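Aspartate--tRNA(Asp/Asn) ligase (Sulfolobus tokodaii, PDB 1WYD) attaches L-aspartate, activated with ATP as Asp-AMP, to both tRNA(Asp) and tRNA(Asn), acting as a nondiscriminating class II aminoacyl-tRNA synthetase. Local coordinates at the interface of chains A and B. Residues are numbered along the deposited sequence; one frame, centred on the assembly and turned at random. Chains: chain A/B, hypothetical aspartyl-tRNA synthetase.

Contact 1: the interface of chains A and B. Residues chain A 158-162, 191; chain B 222, 420, 422, 429.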
loop_
_atom_site.group_PDB
_atom_site.type_symbol
_atom_site.label_atom_id
_atom_site.label_comp_id
_atom_site.label_asym_id
_atom_site.label_seq_id
_atom_site.Cartn_x
_atom_site.Cartn_y
_atom_site.Cartn_z
ATOM N N THR A 158 8.515 4.439 -0.569
ATOM C CA THR A 158 9.940 4.607 -0.932
ATOM C C THR A 158 10.298 3.929 -2.262
ATOM O O THR A 158 9.581 3.005 -2.711
ATOM C CB THR A 158 10.870 4.005 0.113
ATOM O OG1 THR A 158 10.462 2.675 0.375
ATOM C CG2 THR A 158 10.807 4.693 1.461
ATOM N N PRO A 159 11.424 4.341 -2.858
ATOM C CA PRO A 159 11.801 3.862 -4.195
ATOM C C PRO A 159 12.007 2.384 -4.178
ATOM O O PRO A 159 12.533 1.858 -3.190
ATOM C CB PRO A 159 13.157 4.542 -4.465
ATOM C CG PRO A 159 13.225 5.678 -3.547
ATOM C CD PRO A 159 12.439 5.271 -2.316
ATOM N N LYS A 160 11.581 1.748 -5.257
ATOM C CA LYS A 160 11.721 0.326 -5.446
ATOM C C LYS A 160 12.932 -0.048 -6.308
ATOM O O LYS A 160 13.508 -1.109 -6.111
ATOM C CB LYS A 160 10.447 -0.223 -6.066
ATOM C CG LYS A 160 9.203 -0.047 -5.184
ATOM C CD LYS A 160 9.533 -0.375 -3.690
ATOM C CE LYS A 160 8.504 0.268 -2.750
ATOM N NZ LYS A 160 9.000 0.450 -1.366
ATOM N N ILE A 161 13.271 0.800 -7.288
ATOM C CA ILE A 161 14.489 0.654 -8.090
ATOM C C ILE A 161 15.585 1.492 -7.442
ATOM O O ILE A 161 15.384 2.691 -7.204
ATOM C CB ILE A 161 14.283 1.133 -9.598
ATOM C CG1 ILE A 161 13.201 0.327 -10.335
ATOM C CG2 ILE A 161 15.645 1.121 -10.368
ATOM C CD1 ILE A 161 12.621 1.062 -11.644
ATOM N N ILE A 162 16.733 0.858 -7.188
ATOM C CA ILE A 162 17.864 1.439 -6.488
ATOM C C ILE A 162 19.177 1.150 -7.211
ATOM O O ILE A 162 19.283 0.165 -7.964
ATOM C CB ILE A 162 17.923 0.915 -5.015
ATOM C CG1 ILE A 162 17.882 -0.609 -4.960
ATOM C CG2 ILE A 162 16.721 1.497 -4.191
ATOM C CD1 ILE A 162 18.607 -1.214 -3.768
ATOM N N TYR A 191 15.637 4.155 3.359
ATOM C CA TYR A 191 14.675 5.201 3.018
ATOM C C TYR A 191 13.697 5.509 4.125
ATOM O O TYR A 191 13.378 6.675 4.310
ATOM C CB TYR A 191 13.945 4.899 1.687
ATOM C CG TYR A 191 14.882 5.075 0.519
ATOM C CD1 TYR A 191 15.559 3.971 -0.008
ATOM C CD2 TYR A 191 15.175 6.355 0.016
ATOM C CE1 TYR A 191 16.447 4.114 -1.019
ATOM C CE2 TYR A 191 16.066 6.513 -1.003
ATOM C CZ TYR A 191 16.708 5.375 -1.515
ATOM O OH TYR A 191 17.599 5.474 -2.536
ATOM N N GLU B 222 9.033 5.533 -12.068
ATOM C CA GLU B 222 8.334 4.884 -10.958
ATOM C C GLU B 222 7.204 5.765 -10.360
ATOM O O GLU B 222 7.380 6.948 -10.124
ATOM C CB GLU B 222 9.309 4.581 -9.857
ATOM C CG GLU B 222 8.764 3.607 -8.822
ATOM C CD GLU B 222 9.830 3.314 -7.795
ATOM O OE1 GLU B 222 10.758 2.518 -8.108
ATOM O OE2 GLU B 222 9.765 3.945 -6.719
ATOM N N PHE B 420 11.368 10.726 -3.378
ATOM C CA PHE B 420 12.550 10.165 -4.076
ATOM C C PHE B 420 12.264 9.786 -5.499
ATOM O O PHE B 420 12.032 8.625 -5.785
ATOM C CB PHE B 420 13.110 8.974 -3.317
ATOM C CG PHE B 420 13.595 9.341 -1.953
ATOM C CD1 PHE B 420 12.902 8.947 -0.831
ATOM C CD2 PHE B 420 14.732 10.122 -1.800
ATOM C CE1 PHE B 420 13.324 9.324 0.431
ATOM C CE2 PHE B 420 15.165 10.500 -0.533
ATOM C CZ PHE B 420 14.455 10.112 0.576
ATOM N N ARG B 422 12.111 8.924 -9.512
ATOM C CA ARG B 422 12.823 8.125 -10.472
ATOM C C ARG B 422 12.417 8.585 -11.851
ATOM O O ARG B 422 11.204 8.731 -12.123
ATOM C CB ARG B 422 12.465 6.649 -10.304
ATOM C CG ARG B 422 13.058 5.953 -9.063
ATOM C CD ARG B 422 14.552 5.692 -9.146
ATOM N NE ARG B 422 15.090 5.211 -7.862
ATOM C CZ ARG B 422 15.567 6.000 -6.910
ATOM N NH1 ARG B 422 15.536 7.315 -7.064
ATOM N NH2 ARG B 422 16.071 5.496 -5.792
ATOM N N PRO B 429 19.220 10.166 -5.026
ATOM C CA PRO B 429 18.952 9.113 -4.049
ATOM C C PRO B 429 17.686 8.382 -4.464
ATOM O O PRO B 429 16.899 8.869 -5.275
ATOM C CB PRO B 429 18.730 9.905 -2.754
ATOM C CG PRO B 429 18.159 11.234 -3.220
ATOM C CD PRO B 429 18.882 11.503 -4.486
ATOM O OXT PRO B 429 17.388 7.263 -4.058
#
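At this two-fold homodimer interface, B:Glu222, B:Arg422 and B:Phe420 close on the A:Pro159-A:Ile161 segment and A:Tyr191, joining the catalytic domains of the two subunits. The proline belongs to class II motif 1, the dimerisation motif of the family, and the patch illustrates how side chains of one subunit can read the backbone of the other. B:Glu222 has CG anti to its backbone N (chi1 -166°) and reaches over extended, so that its carboxylate caps two successive amides. B:Glu222 OE1 accepts from A:Lys160 N at 3.1 Å and from A:Ile161 N at 3.2 Å; the isoleucine amide uses the syn lone pair, while the lysine amide lies on the syn side but 26° out of the carboxylate plane. B:Arg422, bent at chi2, turns its guanidinium edge to the same segment, and NE donates to A:Ile161 O at 2.6 Å. The other end of that guanidinium faces its own chain terminus: B:Arg422 NH1 bonds B:Pro429 O at 2.7 Å and its NH2 bonds B:Pro429 OXT at 2.8 Å. This end-on pair fixes the rotation of the group and would offset the terminal carboxylate's charge. A:Pro159 lies crosswise to B:Arg422 and also packs its ring against B:Phe420. The aromatic rings of A:Tyr191 and B:Phe420 meet edge-to-face with planes at 69°, the tyrosine CD2 lying 3.5 Å above the phenylalanine plane, toward its rim.

Contact 2: the interface of chains A and B. Residues chain A 194, 197, 389-392; chain B 24, 66, 68, 122, 126.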
loop_
_atom_site.group_PDB
_atom_site.type_symbol
_atom_site.label_atom_id
_atom_site.label_comp_id
_atom_site.label_asym_id
_atom_site.label_seq_id
_atom_site.Cartn_x
_atom_site.Cartn_y
_atom_site.Cartn_z
ATOM N N LEU A 194 15.529 7.515 6.601
ATOM C CA LEU A 194 15.587 8.905 6.169
ATOM C C LEU A 194 14.207 9.597 6.333
ATOM O O LEU A 194 14.150 10.753 6.756
ATOM C CB LEU A 194 16.048 9.046 4.710
ATOM C CG LEU A 194 17.394 8.382 4.304
ATOM C CD1 LEU A 194 17.734 8.749 2.871
ATOM C CD2 LEU A 194 18.509 8.773 5.243
ATOM N N GLY A 197 13.640 10.552 9.734
ATOM C CA GLY A 197 14.499 11.675 10.012
ATOM C C GLY A 197 13.947 12.976 9.490
ATOM O O GLY A 197 14.596 14.028 9.670
ATOM N N TYR A 389 23.878 15.315 9.156
ATOM C CA TYR A 389 23.015 16.467 9.347
ATOM C C TYR A 389 21.827 16.126 10.205
ATOM O O TYR A 389 20.673 16.291 9.812
ATOM C CB TYR A 389 22.561 16.975 7.991
ATOM C CG TYR A 389 23.710 17.453 7.184
ATOM C CD1 TYR A 389 24.112 16.786 6.027
ATOM C CD2 TYR A 389 24.415 18.577 7.585
ATOM C CE1 TYR A 389 25.202 17.239 5.283
ATOM C CE2 TYR A 389 25.519 19.032 6.853
ATOM C CZ TYR A 389 25.905 18.359 5.713
ATOM O OH TYR A 389 26.979 18.857 5.020
ATOM N N GLY A 390 22.130 15.595 11.379
ATOM C CA GLY A 390 21.125 15.340 12.394
ATOM C C GLY A 390 20.145 14.213 12.186
ATOM O O GLY A 390 18.928 14.381 12.248
ATOM N N MET A 391 20.646 13.014 12.015
ATOM C CA MET A 391 19.731 11.896 12.159
ATOM C C MET A 391 19.561 11.709 13.667
ATOM O O MET A 391 20.558 11.733 14.416
ATOM C CB MET A 391 20.217 10.660 11.451
ATOM C CG MET A 391 20.117 10.823 9.978
ATOM S SD MET A 391 18.434 10.505 9.332
ATOM C CE MET A 391 18.338 11.874 8.466
ATOM N N PRO A 392 18.291 11.611 14.082
ATOM C CA PRO A 392 17.920 11.416 15.463
ATOM C C PRO A 392 17.936 9.947 15.804
ATOM O O PRO A 392 17.855 9.075 14.920
ATOM C CB PRO A 392 16.440 11.834 15.451
ATOM C CG PRO A 392 15.950 11.312 14.192
ATOM C CD PRO A 392 17.077 11.683 13.240
ATOM N N TRP B 24 14.787 19.191 16.450
ATOM C CA TRP B 24 15.818 19.788 15.624
ATOM C C TRP B 24 15.958 21.285 15.874
ATOM O O TRP B 24 14.977 22.027 15.968
ATOM C CB TRP B 24 15.499 19.535 14.143
ATOM C CG TRP B 24 15.735 18.126 13.689
ATOM C CD1 TRP B 24 16.918 17.590 13.221
ATOM C CD2 TRP B 24 14.793 17.057 13.693
ATOM N NE1 TRP B 24 16.754 16.255 12.921
ATOM C CE2 TRP B 24 15.467 15.893 13.206
ATOM C CE3 TRP B 24 13.437 16.952 14.030
ATOM C CZ2 TRP B 24 14.824 14.670 13.032
ATOM C CZ3 TRP B 24 12.801 15.713 13.875
ATOM C CH2 TRP B 24 13.491 14.599 13.377
ATOM N N GLU B 66 20.050 22.030 12.534
ATOM C CA GLU B 66 19.746 20.613 12.246
ATOM C C GLU B 66 20.321 19.580 13.219
ATOM O O GLU B 66 20.054 18.391 13.072
ATOM C CB GLU B 66 19.982 20.219 10.770
ATOM C CG GLU B 66 19.017 20.833 9.743
ATOM C CD GLU B 66 17.540 20.864 10.156
ATOM O OE1 GLU B 66 17.034 21.983 10.372
ATOM O OE2 GLU B 66 16.874 19.799 10.256
ATOM N N VAL B 68 20.175 17.521 16.643
ATOM C CA VAL B 68 19.032 16.970 17.331
ATOM C C VAL B 68 19.258 17.142 18.819
ATOM O O VAL B 68 20.287 16.697 19.353
ATOM C CB VAL B 68 18.851 15.485 16.967
ATOM C CG1 VAL B 68 17.775 14.860 17.790
ATOM C CG2 VAL B 68 18.610 15.320 15.449
ATOM N N VAL B 122 16.843 15.026 2.227
ATOM C CA VAL B 122 16.404 15.046 3.618
ATOM C C VAL B 122 16.288 16.471 4.157
ATOM O O VAL B 122 15.283 16.842 4.767
ATOM C CB VAL B 122 17.314 14.190 4.480
ATOM C CG1 VAL B 122 17.146 14.505 5.970
ATOM C CG2 VAL B 122 17.008 12.726 4.219
ATOM N N ARG B 126 12.702 18.262 4.948
ATOM C CA ARG B 126 12.411 18.830 6.267
ATOM C C ARG B 126 11.718 20.200 6.219
ATOM O O ARG B 126 11.237 20.674 7.223
ATOM C CB ARG B 126 13.657 18.920 7.135
ATOM C CG ARG B 126 14.108 17.611 7.683
ATOM C CD ARG B 126 15.363 17.729 8.547
ATOM N NE ARG B 126 15.849 16.400 8.956
ATOM C CZ ARG B 126 17.103 16.152 9.393
ATOM N NH1 ARG B 126 18.028 17.123 9.508
ATOM N NH2 ARG B 126 17.428 14.929 9.727
#
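B:Arg126 and B:Trp24 reach across the dimer to main-chain carbonyls at the end of helix 189-199 and in the A:Tyr389-A:Pro392 loop, an example of arginine and tryptophan side chains binding main-chain carbonyls. Among the hydrogen bonds, the guanidinium of B:Arg126 does most of the work. Its chain runs extended from CG to NE (chi2 180°), carrying the planar group between the two carbonyl sites. B:Arg126 NE and NH2 grip A:Gly197 O side-on, at 2.8 Å and 3.0 Å, so one oxygen takes two N-H groups. B:Arg126 NH1 turns to the loop and meets A:Tyr389 O at 2.8 Å, nearly along the C=O axis. B:Trp24 adds its indole NE1, which donates to A:Gly390 O at 2.9 Å; this bond is straight (167° at H) and lies in the carbonyl plane.

A salt bridge within chain B supports this grip: B:Glu66 OE2 offers its anti lone pair to B:Arg126 NH1 at 3.0 Å, and would partly balance the arginine's charge while steadying its rotation.

Packing on both faces holds the orientation of the guanidinium. B:Trp24 NE1 sits 3.4 Å over the centre of one face, and B:Val122 CG1 covers the other, toward the rim. The same valine methyl meets A:Met391 CE tip to tip, and its CG2 touches A:Leu194 CB. A:Pro392 lays CG and CD against the benzo part of the indole, at CZ2.

In the fold, strands 18-31 and 68-77 of the N-terminal OB-fold anticodon-binding domain and helix 121-125 are here set against the catalytic domain of the other subunit.

Contact 1 and contact 2 lie about 20 Å apart, measured between the centres of their C-alpha atoms, and helix 189-199 of chain A runs into both: A:Tyr191 serves contact 1, A:Leu194 and A:Gly197 contact 2. Contact 1 joins catalytic domain to catalytic domain, whereas contact 2 brings in the anticodon-binding domain of chain B, so together they tie both parts of one subunit to the other's catalytic domain. Because A:Tyr191 falls within the predicted aspartate-binding stretch, the shared helix may couple dimerisation to the active site. Two-fold symmetry repeats each contact with the chains exchanged.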